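Local coordinates for nicastrin (Dictyostelium purpureum, PDB 4R12), which probably serves as an essential subunit of the gamma-secretase complex, the endoprotease that cleaves integral membrane proteins such as Notch receptors within the membrane, at residues Ser237-Val242 with Gly424-Asp429; Leu244-Lys249 with Asn453-Leu458; Ser464-Phe469 with Pro499-Leu504. One frame throughout, in Å; residues are numbered along the deposited sequence.

Contact 1: residues Ser237-Val242 with Gly424-Asp429; sequences SSFATV and GSTLND
Phe239 reaches from helix 234-252 to residues 424-429, on helix 427-441, and its ring makes three of the four residue contacts. CG is anti to the backbone N (chi1 -175°), beside the carbonyl carbon. At the far end of the ring, CZ lies 3.6 Å from Thr426 OG1, the two side chains crossing at about a right angle. That hydroxyl hydrogen-bonds to the carbonyl oxygen of Leu423, three residues earlier, so its approach to the ring is packing and not a hydrogen bond. The same rim atom, CZ, stands 4.0 Å from Leu427 CD1; here the side chains lie alongside each other, pointing opposite ways, and CE1 of the ring also touches that methyl. The backbone N of Gly424 lies at the ring edge, near its plane. One turn further along the helix, Val242 points at the second segment and sets CG1 4.0 Å from Leu427 CD2. Leu427 thus divides its branches, one methyl for the phenylalanine and the other for the valine. Phe462 of helix 452-463 touches Val242, and Ile455 and Tyr459 touch Leu427. This is buried apolar packing of helix 234-252 against residues 424-429 within the nicastrin large lobe, a domain related to the zinc exopeptidases.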
ATOM      1  N   SER A 237      -3.588   2.899   4.550  1.00 20.91           N
ATOM      2  CA  SER A 237      -2.532   3.761   4.017  1.00 21.51           C
ATOM      3  C   SER A 237      -3.018   5.049   3.334  1.00 20.65           C
ATOM      4  O   SER A 237      -2.468   6.121   3.560  1.00 21.74           O
ATOM      5  CB  SER A 237      -1.692   2.990   2.988  1.00 21.89           C
ATOM      6  OG  SER A 237      -1.098   1.822   3.535  1.00 21.98           O
ATOM      7  N   SER A 238      -4.008   4.933   2.450  1.00 20.45           N
ATOM      8  CA  SER A 238      -4.194   5.982   1.454  1.00 21.43           C
ATOM      9  C   SER A 238      -4.827   7.256   2.028  1.00 20.20           C
ATOM     10  O   SER A 238      -4.600   8.352   1.493  1.00 21.31           O
ATOM     11  CB  SER A 238      -5.002   5.437   0.265  1.00 21.45           C
ATOM     12  OG  SER A 238      -6.310   5.061   0.644  1.00 29.36           O
ATOM     13  N   PHE A 239      -5.584   7.154   3.125  1.00 20.80           N
ATOM     14  CA  PHE A 239      -6.036   8.389   3.781  1.00 21.04           C
ATOM     15  C   PHE A 239      -4.809   9.212   4.197  1.00 20.87           C
ATOM     16  O   PHE A 239      -4.726  10.411   3.878  1.00 20.13           O
ATOM     17  CB  PHE A 239      -6.949   8.088   4.983  1.00 21.50           C
ATOM     18  CG  PHE A 239      -7.556   9.317   5.645  1.00 23.60           C
ATOM     19  CD1 PHE A 239      -6.809  10.118   6.504  1.00 23.20           C
ATOM     20  CD2 PHE A 239      -8.902   9.619   5.470  1.00 22.98           C
ATOM     21  CE1 PHE A 239      -7.380  11.221   7.135  1.00 23.31           C
ATOM     22  CE2 PHE A 239      -9.475  10.715   6.110  1.00 24.98           C
ATOM     23  CZ  PHE A 239      -8.717  11.517   6.937  1.00 21.34           C
ATOM     24  N   ALA A 240      -3.852   8.578   4.884  1.00 19.69           N
ATOM     25  CA  ALA A 240      -2.606   9.242   5.256  1.00 20.46           C
ATOM     26  C   ALA A 240      -1.795   9.719   4.043  1.00 19.98           C
ATOM     27  O   ALA A 240      -1.210  10.805   4.068  1.00 20.30           O
ATOM     28  CB  ALA A 240      -1.729   8.313   6.146  1.00 20.65           C
ATOM     29  N   THR A 241      -1.764   8.921   2.979  1.00 20.55           N
ATOM     30  CA  THR A 241      -1.068   9.361   1.769  1.00 20.60           C
ATOM     31  C   THR A 241      -1.653  10.674   1.225  1.00 21.03           C
ATOM     32  O   THR A 241      -0.913  11.604   0.892  1.00 19.23           O
ATOM     33  CB  THR A 241      -1.116   8.281   0.681  1.00 21.53           C
ATOM     34  OG1 THR A 241      -0.542   7.073   1.202  1.00 21.73           O
ATOM     35  CG2 THR A 241      -0.337   8.735  -0.558  1.00 20.02           C
ATOM     36  N   VAL A 242      -2.978  10.752   1.150  1.00 20.32           N
ATOM     37  CA  VAL A 242      -3.649  11.986   0.732  1.00 20.05           C
ATOM     38  C   VAL A 242      -3.320  13.135   1.676  1.00 19.94           C
ATOM     39  O   VAL A 242      -3.049  14.284   1.254  1.00 21.82           O
ATOM     40  CB  VAL A 242      -5.180  11.787   0.688  1.00 19.97           C
ATOM     41  CG1 VAL A 242      -5.897  13.114   0.487  1.00 20.69           C
ATOM     42  CG2 VAL A 242      -5.548  10.817  -0.426  1.00 19.92           C
ATOM     43  N   GLY A 424     -13.840  11.369   5.925  1.00 26.00           N
ATOM     44  CA  GLY A 424     -13.496  12.522   5.115  1.00 26.07           C
ATOM     45  C   GLY A 424     -13.669  13.848   5.852  1.00 25.79           C
ATOM     46  O   GLY A 424     -12.928  14.805   5.616  1.00 26.41           O
ATOM     47  N   SER A 425     -14.642  13.916   6.754  1.00 24.39           N
ATOM     48  CA  SER A 425     -14.891  15.148   7.489  1.00 26.82           C
ATOM     49  C   SER A 425     -13.737  15.567   8.418  1.00 28.02           C
ATOM     50  O   SER A 425     -13.696  16.717   8.875  1.00 27.31           O
ATOM     51  CB  SER A 425     -16.184  15.019   8.303  1.00 28.05           C
ATOM     52  OG  SER A 425     -16.052  14.024   9.306  1.00 28.50           O
ATOM     53  N   THR A 426     -12.804  14.659   8.701  1.00 24.39           N
ATOM     54  CA  THR A 426     -11.656  15.013   9.552  1.00 25.49           C
ATOM     55  C   THR A 426     -10.426  15.445   8.753  1.00 24.51           C
ATOM     56  O   THR A 426      -9.458  15.937   9.332  1.00 23.98           O
ATOM     57  CB  THR A 426     -11.212  13.835  10.480  1.00 27.24           C
ATOM     58  OG1 THR A 426     -10.778  12.722   9.684  1.00 24.19           O
ATOM     59  CG2 THR A 426     -12.339  13.393  11.420  1.00 26.00           C
ATOM     60  N   LEU A 427     -10.450  15.262   7.434  1.00 24.16           N
ATOM     61  CA  LEU A 427      -9.244  15.458   6.637  1.00 23.84           C
ATOM     62  C   LEU A 427      -8.691  16.897   6.680  1.00 24.05           C
ATOM     63  O   LEU A 427      -7.491  17.092   6.881  1.00 23.67           O
ATOM     64  CB  LEU A 427      -9.508  15.036   5.178  1.00 22.08           C
ATOM     65  CG  LEU A 427      -8.348  15.146   4.203  1.00 22.68           C
ATOM     66  CD1 LEU A 427      -7.140  14.377   4.702  1.00 20.37           C
ATOM     67  CD2 LEU A 427      -8.814  14.587   2.841  1.00 23.50           C
ATOM     68  N   ASN A 428      -9.553  17.896   6.508  1.00 24.73           N
ATOM     69  CA  ASN A 428      -9.098  19.288   6.526  1.00 24.60           C
ATOM     70  C   ASN A 428      -8.373  19.642   7.836  1.00 23.01           C
ATOM     71  O   ASN A 428      -7.269  20.199   7.823  1.00 24.90           O
ATOM     72  CB  ASN A 428     -10.281  20.233   6.320  1.00 24.15           C
ATOM     73  CG  ASN A 428     -10.777  20.260   4.867  1.00 28.05           C
ATOM     74  OD1 ASN A 428     -10.228  19.597   3.989  1.00 24.92           O
ATOM     75  ND2 ASN A 428     -11.824  21.042   4.619  1.00 28.70           N
ATOM     76  N   ASP A 429      -9.005  19.292   8.952  1.00 23.70           N
ATOM     77  CA  ASP A 429      -8.425  19.499  10.278  1.00 25.12           C
ATOM     78  C   ASP A 429      -7.072  18.808  10.428  1.00 25.51           C
ATOM     79  O   ASP A 429      -6.112  19.422  10.901  1.00 24.39           O
ATOM     80  CB  ASP A 429      -9.392  19.018  11.367  1.00 26.19           C
ATOM     81  CG  ASP A 429     -10.418  20.084  11.741  1.00 29.59           C
ATOM     82  OD1 ASP A 429     -10.234  21.243  11.322  1.00 29.04           O
ATOM     83  OD2 ASP A 429     -11.384  19.770  12.465  1.00 31.63           O
TER

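Contact 2: residues Leu244-Lys249 with Asn453-Leu458; sequences LLSVIK and NFINIL
The ring of Phe454 takes the aliphatic part of Lys249 over one face and the hydroxyl of Ser246 at its edge. Lys249 CB sits 3.9 Å from the ring centroid, 14° off the normal, a CH-pi contact, while CG comes 3.7 Å from Phe454 CG. The lysine turns at chi2 (75°), with CD still near Phe454 CD1, and its amino end departs from the other helix. At the rim, Ser246 OG is 3.6 Å from Phe454 CE2 and equally near Ile455 CG1; its hydrogen bond goes back to the carbonyl oxygen of Val242, so the hydroxyl is satisfied within its own helix. Leu245 O approaches the ring obliquely, 3.7 Å from Phe454 CE2. The side chain of Leu245 meets the other helix through CB, 3.7 Å from Leu458 CD2. An alanine in place of Phe454 would probably leave the methylenes of Lys249 without their aromatic support and open a gap beside Ser246 and Leu245. The two helical segments run nearly antiparallel (157°), their axes 9.7 Å apart. Around them, Ile512 of helix 500-512 touches both Lys249 and Phe454, Val431 of helix 427-441 packs on Ser246, and Phe267 of strand 262-268 lies against Leu245.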
ATOM      1  N   LEU A 244      -0.665  13.549   3.747  1.00 20.74           N
ATOM      2  CA  LEU A 244       0.708  14.062   3.672  1.00 21.00           C
ATOM      3  C   LEU A 244       0.982  14.810   2.363  1.00 21.80           C
ATOM      4  O   LEU A 244       1.652  15.851   2.370  1.00 22.23           O
ATOM      5  CB  LEU A 244       1.717  12.935   3.850  1.00 22.04           C
ATOM      6  CG  LEU A 244       3.152  13.437   4.023  1.00 23.14           C
ATOM      7  CD1 LEU A 244       3.218  14.473   5.165  1.00 22.07           C
ATOM      8  CD2 LEU A 244       4.086  12.256   4.315  1.00 23.39           C
ATOM      9  N   LEU A 245       0.463  14.315   1.244  1.00 20.98           N
ATOM     10  CA  LEU A 245       0.587  15.087   0.005  1.00 21.18           C
ATOM     11  C   LEU A 245      -0.119  16.443   0.129  1.00 21.35           C
ATOM     12  O   LEU A 245       0.383  17.446  -0.390  1.00 22.86           O
ATOM     13  CB  LEU A 245       0.039  14.309  -1.213  1.00 21.19           C
ATOM     14  CG  LEU A 245       0.908  13.113  -1.633  1.00 21.08           C
ATOM     15  CD1 LEU A 245       0.143  12.203  -2.610  1.00 21.65           C
ATOM     16  CD2 LEU A 245       2.215  13.593  -2.284  1.00 21.53           C
ATOM     17  N   SER A 246      -1.258  16.479   0.818  1.00 21.16           N
ATOM     18  CA  SER A 246      -2.013  17.727   0.964  1.00 22.98           C
ATOM     19  C   SER A 246      -1.310  18.683   1.947  1.00 23.07           C
ATOM     20  O   SER A 246      -1.337  19.907   1.772  1.00 23.48           O
ATOM     21  CB  SER A 246      -3.450  17.443   1.411  1.00 22.66           C
ATOM     22  OG  SER A 246      -4.104  16.609   0.456  1.00 21.56           O
ATOM     23  N   VAL A 247      -0.667  18.116   2.960  1.00 21.04           N
ATOM     24  CA  VAL A 247       0.207  18.871   3.849  1.00 22.66           C
ATOM     25  C   VAL A 247       1.350  19.520   3.058  1.00 22.57           C
ATOM     26  O   VAL A 247       1.647  20.699   3.219  1.00 22.24           O
ATOM     27  CB  VAL A 247       0.789  17.958   4.962  1.00 22.12           C
ATOM     28  CG1 VAL A 247       2.020  18.598   5.614  1.00 22.11           C
ATOM     29  CG2 VAL A 247      -0.280  17.653   6.022  1.00 20.25           C
ATOM     30  N   ILE A 248       1.992  18.727   2.204  1.00 21.64           N
ATOM     31  CA  ILE A 248       3.107  19.192   1.374  1.00 22.08           C
ATOM     32  C   ILE A 248       2.621  20.290   0.416  1.00 24.23           C
ATOM     33  O   ILE A 248       3.239  21.358   0.294  1.00 25.02           O
ATOM     34  CB  ILE A 248       3.738  18.009   0.606  1.00 22.10           C
ATOM     35  CG1 ILE A 248       4.433  17.073   1.604  1.00 22.07           C
ATOM     36  CG2 ILE A 248       4.749  18.498  -0.417  1.00 23.99           C
ATOM     37  CD1 ILE A 248       4.843  15.749   1.043  1.00 21.76           C
ATOM     38  N   LYS A 249       1.480  20.067  -0.221  1.00 24.28           N
ATOM     39  CA  LYS A 249       0.933  21.102  -1.088  1.00 24.01           C
ATOM     40  C   LYS A 249       0.645  22.396  -0.306  1.00 26.03           C
ATOM     41  O   LYS A 249       0.883  23.507  -0.802  1.00 26.17           O
ATOM     42  CB  LYS A 249      -0.341  20.611  -1.779  1.00 24.32           C
ATOM     43  CG  LYS A 249      -0.961  21.647  -2.732  1.00 24.68           C
ATOM     44  CD  LYS A 249      -0.164  21.762  -4.049  1.00 25.62           C
ATOM     45  CE  LYS A 249      -0.856  22.735  -5.026  1.00 30.31           C
ATOM     46  NZ  LYS A 249      -0.012  23.004  -6.221  1.00 30.40           N
ATOM     47  N   ASN A 453      -8.692  23.047  -2.661  1.00 23.85           N
ATOM     48  CA  ASN A 453      -8.924  22.609  -4.041  1.00 26.04           C
ATOM     49  C   ASN A 453      -8.166  21.306  -4.300  1.00 23.64           C
ATOM     50  O   ASN A 453      -8.708  20.350  -4.854  1.00 25.86           O
ATOM     51  CB  ASN A 453      -8.493  23.687  -5.049  1.00 27.96           C
ATOM     52  CG  ASN A 453      -8.830  23.306  -6.497  1.00 26.49           C
ATOM     53  OD1 ASN A 453      -9.969  23.471  -6.943  1.00 35.13           O
ATOM     54  ND2 ASN A 453      -7.844  22.796  -7.225  1.00 32.40           N
ATOM     55  N   PHE A 454      -6.909  21.269  -3.878  1.00 23.87           N
ATOM     56  CA  PHE A 454      -6.072  20.081  -4.016  1.00 24.47           C
ATOM     57  C   PHE A 454      -6.605  18.880  -3.201  1.00 23.96           C
ATOM     58  O   PHE A 454      -6.682  17.746  -3.710  1.00 23.68           O
ATOM     59  CB  PHE A 454      -4.640  20.428  -3.593  1.00 23.97           C
ATOM     60  CG  PHE A 454      -3.667  19.293  -3.700  1.00 25.18           C
ATOM     61  CD1 PHE A 454      -2.976  19.063  -4.882  1.00 25.63           C
ATOM     62  CD2 PHE A 454      -3.407  18.472  -2.598  1.00 24.34           C
ATOM     63  CE1 PHE A 454      -2.063  18.026  -4.974  1.00 27.30           C
ATOM     64  CE2 PHE A 454      -2.498  17.436  -2.687  1.00 24.71           C
ATOM     65  CZ  PHE A 454      -1.815  17.214  -3.871  1.00 25.57           C
ATOM     66  N   ILE A 455      -6.968  19.128  -1.947  1.00 23.69           N
ATOM     67  CA  ILE A 455      -7.548  18.088  -1.076  1.00 23.58           C
ATOM     68  C   ILE A 455      -8.781  17.458  -1.742  1.00 24.82           C
ATOM     69  O   ILE A 455      -8.912  16.228  -1.827  1.00 21.76           O
ATOM     70  CB  ILE A 455      -7.935  18.677   0.341  1.00 23.01           C
ATOM     71  CG1 ILE A 455      -6.673  19.029   1.148  1.00 23.04           C
ATOM     72  CG2 ILE A 455      -8.807  17.698   1.129  1.00 23.29           C
ATOM     73  CD1 ILE A 455      -6.933  19.941   2.383  1.00 23.50           C
ATOM     74  N   ASN A 456      -9.661  18.301  -2.259  1.00 22.72           N
ATOM     75  CA  ASN A 456     -10.924  17.826  -2.823  1.00 25.16           C
ATOM     76  C   ASN A 456     -10.756  17.028  -4.117  1.00 24.19           C
ATOM     77  O   ASN A 456     -11.629  16.244  -4.490  1.00 25.21           O
ATOM     78  CB  ASN A 456     -11.868  19.003  -3.060  1.00 26.40           C
ATOM     79  CG  ASN A 456     -12.311  19.659  -1.767  1.00 29.50           C
ATOM     80  OD1 ASN A 456     -12.241  19.051  -0.698  1.00 28.88           O
ATOM     81  ND2 ASN A 456     -12.766  20.907  -1.857  1.00 30.13           N
ATOM     82  N   ILE A 457      -9.645  17.231  -4.801  1.00 23.49           N
ATOM     83  CA  ILE A 457      -9.328  16.412  -5.970  1.00 22.55           C
ATOM     84  C   ILE A 457      -8.645  15.107  -5.558  1.00 25.52           C
ATOM     85  O   ILE A 457      -9.036  14.009  -6.005  1.00 22.93           O
ATOM     86  CB  ILE A 457      -8.412  17.173  -6.953  1.00 25.11           C
ATOM     87  CG1 ILE A 457      -9.199  18.286  -7.655  1.00 26.20           C
ATOM     88  CG2 ILE A 457      -7.819  16.211  -8.000  1.00 25.50           C
ATOM     89  CD1 ILE A 457      -8.290  19.270  -8.357  1.00 25.54           C
ATOM     90  N   LEU A 458      -7.640  15.219  -4.692  1.00 24.31           N
ATOM     91  CA  LEU A 458      -6.798  14.063  -4.377  1.00 22.82           C
ATOM     92  C   LEU A 458      -7.512  13.014  -3.524  1.00 23.33           C
ATOM     93  O   LEU A 458      -7.291  11.814  -3.704  1.00 22.59           O
ATOM     94  CB  LEU A 458      -5.520  14.505  -3.668  1.00 22.73           C
ATOM     95  CG  LEU A 458      -4.505  13.364  -3.513  1.00 20.90           C
ATOM     96  CD1 LEU A 458      -4.060  12.868  -4.851  1.00 23.53           C
ATOM     97  CD2 LEU A 458      -3.289  13.809  -2.709  1.00 22.19           C
TER

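Contact 3: residues Ser464-Phe469 with Pro499-Leu504; sequences SSITCF and PYETKL
A disulfide-tethered loop meets the first turn of a helix here: the chain leaving helix 452-463 is tied back to it by the Cys468-Cys461 bond and lies across the start of helix 500-512, where Pro499 occupies the N-cap position. Ile466, the centre of an inverse gamma turn, points its side chain at the helix. CG1, anti to the backbone N (chi1 -170°), lies 4.0 Å from Leu504 CD2 and 4.3 Å from Tyr500 CE2; CD1 beyond it comes 3.5 Å from Glu501 OE1 and rests against Glu501 CG. The other methyl of the leucine, CD1, faces Phe469, 4.2 Å from its CB, whereas the phenylalanine ring packs instead on Ile457 of helix 452-463. The polar link starts at the hydroxyl of Tyr500, which donates to a water, with 2.5 Å between Tyr500 OH and the water oxygen. That water in turn donates to Ile466 O at 2.8 Å and to Cys468 O at 2.9 Å, while Asn470 ND2 hydrogen-bonds to the same phenol oxygen. Glu501 OE1 is held by the backbone N of Asn483, so the carboxylate oxygen beside the isoleucine methyl has a polar mate. No direct hydrogen bond joins the two segments: the direct touches are van der Waals contacts, mostly of Ile466 and Leu504. One water serves two loop carbonyls and the phenol together, which is likely to fix the spacing of loop and tyrosine.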
ATOM      1  N   SER A 464     -11.321   6.409  -4.099  1.00 23.23           N
ATOM      2  CA  SER A 464     -12.473   5.982  -4.912  1.00 25.54           C
ATOM      3  C   SER A 464     -12.162   5.681  -6.374  1.00 25.11           C
ATOM      4  O   SER A 464     -12.534   4.628  -6.894  1.00 25.56           O
ATOM      5  CB  SER A 464     -13.580   7.058  -4.888  1.00 27.64           C
ATOM      6  OG  SER A 464     -14.333   6.989  -3.695  1.00 33.88           O
ATOM      7  N   SER A 465     -11.538   6.635  -7.063  1.00 23.87           N
ATOM      8  CA  SER A 465     -11.375   6.540  -8.519  1.00 25.33           C
ATOM      9  C   SER A 465     -10.162   7.355  -8.952  1.00 23.94           C
ATOM     10  O   SER A 465     -10.169   8.576  -8.868  1.00 23.48           O
ATOM     11  CB  SER A 465     -12.637   7.024  -9.245  1.00 27.85           C
ATOM     12  OG  SER A 465     -12.513   6.842 -10.646  1.00 29.19           O
ATOM     13  N   ILE A 466      -9.120   6.668  -9.400  1.00 23.67           N
ATOM     14  CA  ILE A 466      -7.807   7.285  -9.526  1.00 23.89           C
ATOM     15  C   ILE A 466      -7.629   7.954 -10.912  1.00 26.08           C
ATOM     16  O   ILE A 466      -6.745   7.623 -11.695  1.00 26.58           O
ATOM     17  CB  ILE A 466      -6.699   6.239  -9.215  1.00 26.32           C
ATOM     18  CG1 ILE A 466      -5.325   6.907  -9.102  1.00 23.32           C
ATOM     19  CG2 ILE A 466      -6.742   5.047 -10.194  1.00 26.12           C
ATOM     20  CD1 ILE A 466      -4.314   6.102  -8.314  1.00 26.52           C
ATOM     21  N   THR A 467      -8.468   8.946 -11.172  1.00 24.47           N
ATOM     22  CA  THR A 467      -8.478   9.622 -12.464  1.00 27.87           C
ATOM     23  C   THR A 467      -7.848  11.028 -12.429  1.00 27.88           C
ATOM     24  O   THR A 467      -7.831  11.733 -13.443  1.00 28.10           O
ATOM     25  CB  THR A 467      -9.920   9.711 -12.982  1.00 29.25           C
ATOM     26  OG1 THR A 467     -10.731  10.367 -11.994  1.00 27.67           O
ATOM     27  CG2 THR A 467     -10.479   8.290 -13.240  1.00 29.24           C
ATOM     28  N   CYS A 468      -7.331  11.429 -11.271  1.00 24.62           N
ATOM     29  CA  CYS A 468      -6.826  12.795 -11.090  1.00 23.84           C
ATOM     30  C   CYS A 468      -5.403  12.974 -11.613  1.00 26.20           C
ATOM     31  O   CYS A 468      -4.637  12.018 -11.695  1.00 27.31           O
ATOM     32  CB  CYS A 468      -6.862  13.190  -9.614  1.00 27.09           C
ATOM     33  SG  CYS A 468      -5.635  12.327  -8.570  1.00 30.63           S
ATOM     34  N   PHE A 469      -5.078  14.211 -11.982  1.00 26.82           N
ATOM     35  CA  PHE A 469      -3.726  14.625 -12.362  1.00 27.49           C
ATOM     36  C   PHE A 469      -3.100  13.793 -13.461  1.00 27.98           C
ATOM     37  O   PHE A 469      -1.881  13.636 -13.518  1.00 28.92           O
ATOM     38  CB  PHE A 469      -2.807  14.616 -11.140  1.00 28.06           C
ATOM     39  CG  PHE A 469      -3.224  15.595 -10.095  1.00 28.16           C
ATOM     40  CD1 PHE A 469      -3.346  16.942 -10.409  1.00 29.84           C
ATOM     41  CD2 PHE A 469      -3.536  15.176  -8.818  1.00 27.11           C
ATOM     42  CE1 PHE A 469      -3.751  17.858  -9.455  1.00 31.76           C
ATOM     43  CE2 PHE A 469      -3.929  16.080  -7.853  1.00 28.14           C
ATOM     44  CZ  PHE A 469      -4.042  17.430  -8.177  1.00 31.29           C
ATOM     45  N   PRO A 499       4.015   0.282 -10.704  1.00 27.34           N
ATOM     46  CA  PRO A 499       2.627   0.487 -11.127  1.00 26.18           C
ATOM     47  C   PRO A 499       2.285   1.971 -11.241  1.00 25.62           C
ATOM     48  O   PRO A 499       3.032   2.828 -10.767  1.00 25.06           O
ATOM     49  CB  PRO A 499       1.801  -0.169 -10.013  1.00 24.69           C
ATOM     50  CG  PRO A 499       2.816  -0.928  -9.137  1.00 27.79           C
ATOM     51  CD  PRO A 499       4.115  -0.235  -9.329  1.00 26.12           C
ATOM     52  N   TYR A 500       1.137   2.243 -11.852  1.00 26.67           N
ATOM     53  CA  TYR A 500       0.659   3.600 -12.089  1.00 26.26           C
ATOM     54  C   TYR A 500       0.657   4.415 -10.811  1.00 25.70           C
ATOM     55  O   TYR A 500       1.090   5.564 -10.805  1.00 24.24           O
ATOM     56  CB  TYR A 500      -0.749   3.558 -12.682  1.00 26.33           C
ATOM     57  CG  TYR A 500      -1.314   4.924 -13.018  1.00 28.31           C
ATOM     58  CD1 TYR A 500      -1.019   5.537 -14.230  1.00 29.59           C
ATOM     59  CD2 TYR A 500      -2.144   5.595 -12.125  1.00 25.68           C
ATOM     60  CE1 TYR A 500      -1.529   6.797 -14.549  1.00 29.30           C
ATOM     61  CE2 TYR A 500      -2.669   6.847 -12.434  1.00 26.84           C
ATOM     62  CZ  TYR A 500      -2.353   7.445 -13.648  1.00 29.79           C
ATOM     63  OH  TYR A 500      -2.868   8.694 -13.965  1.00 29.82           O
ATOM     64  N   GLU A 501       0.174   3.801  -9.733  1.00 24.04           N
ATOM     65  CA  GLU A 501       0.043   4.482  -8.450  1.00 24.73           C
ATOM     66  C   GLU A 501       1.364   5.055  -7.930  1.00 23.58           C
ATOM     67  O   GLU A 501       1.385   6.179  -7.430  1.00 22.27           O
ATOM     68  CB  GLU A 501      -0.555   3.532  -7.408  1.00 24.33           C
ATOM     69  CG  GLU A 501      -2.073   3.445  -7.447  1.00 29.63           C
ATOM     70  CD  GLU A 501      -2.608   2.584  -8.587  1.00 23.47           C
ATOM     71  OE1 GLU A 501      -3.844   2.620  -8.809  1.00 24.60           O
ATOM     72  OE2 GLU A 501      -1.812   1.878  -9.249  1.00 25.93           O
ATOM     73  N   THR A 502       2.452   4.295  -8.042  1.00 23.11           N
ATOM     74  CA  THR A 502       3.769   4.785  -7.645  1.00 22.20           C
ATOM     75  C   THR A 502       4.271   5.911  -8.550  1.00 24.65           C
ATOM     76  O   THR A 502       4.772   6.920  -8.068  1.00 23.71           O
ATOM     77  CB  THR A 502       4.818   3.644  -7.636  1.00 24.25           C
ATOM     78  OG1 THR A 502       4.480   2.708  -6.614  1.00 24.54           O
ATOM     79  CG2 THR A 502       6.207   4.179  -7.333  1.00 25.20           C
ATOM     80  N   LYS A 503       4.137   5.733  -9.858  1.00 23.98           N
ATOM     81  CA  LYS A 503       4.538   6.785 -10.795  1.00 23.90           C
ATOM     82  C   LYS A 503       3.758   8.081 -10.560  1.00 24.30           C
ATOM     83  O   LYS A 503       4.337   9.177 -10.583  1.00 25.58           O
ATOM     84  CB  LYS A 503       4.345   6.309 -12.221  1.00 26.06           C
ATOM     85  CG  LYS A 503       5.203   5.113 -12.590  1.00 26.52           C
ATOM     86  CD  LYS A 503       4.957   4.689 -14.039  1.00 31.49           C
ATOM     87  CE  LYS A 503       6.109   3.828 -14.537  1.00 33.09           C
ATOM     88  NZ  LYS A 503       5.697   2.445 -14.887  1.00 37.66           N
ATOM     89  N   LEU A 504       2.453   7.958 -10.325  1.00 23.39           N
ATOM     90  CA  LEU A 504       1.630   9.141 -10.032  1.00 24.64           C
ATOM     91  C   LEU A 504       2.077   9.851  -8.753  1.00 24.49           C
ATOM     92  O   LEU A 504       2.262  11.084  -8.745  1.00 23.40           O
ATOM     93  CB  LEU A 504       0.147   8.762  -9.926  1.00 24.47           C
ATOM     94  CG  LEU A 504      -0.826   9.890  -9.559  1.00 24.40           C
ATOM     95  CD1 LEU A 504      -0.663  11.101 -10.488  1.00 24.67           C
ATOM     96  CD2 LEU A 504      -2.265   9.404  -9.595  1.00 24.80           C
TER
HETATM   97  O   HOH W   1      -4.930   9.406 -12.830  1.00 26.37           O

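In the fold
All three contacts are largely buried, but contacts 1 and 2 are the more closely related: both use helix 234-252, their centres lie 9 Å apart, and they touch where Leu427 CD2 packs 3.6 Å from Ile455 CG2. Their second partners, helices 427-441 and 452-463, are consecutive in the chain. Both rely on aromatic and aliphatic packing. Each contact has a partly exposed margin, at Gly424, at Lys249, and at Tyr500 and Phe469. Contact 3, about 14 Å from contact 2 between centres, replaces helix pairing with a loop held by a disulfide and adds a bridging water. It adjoins contact 2, where Ile457 packs on Cys468 and Phe469, and Phe454 on Phe469; contact 1 does not touch it.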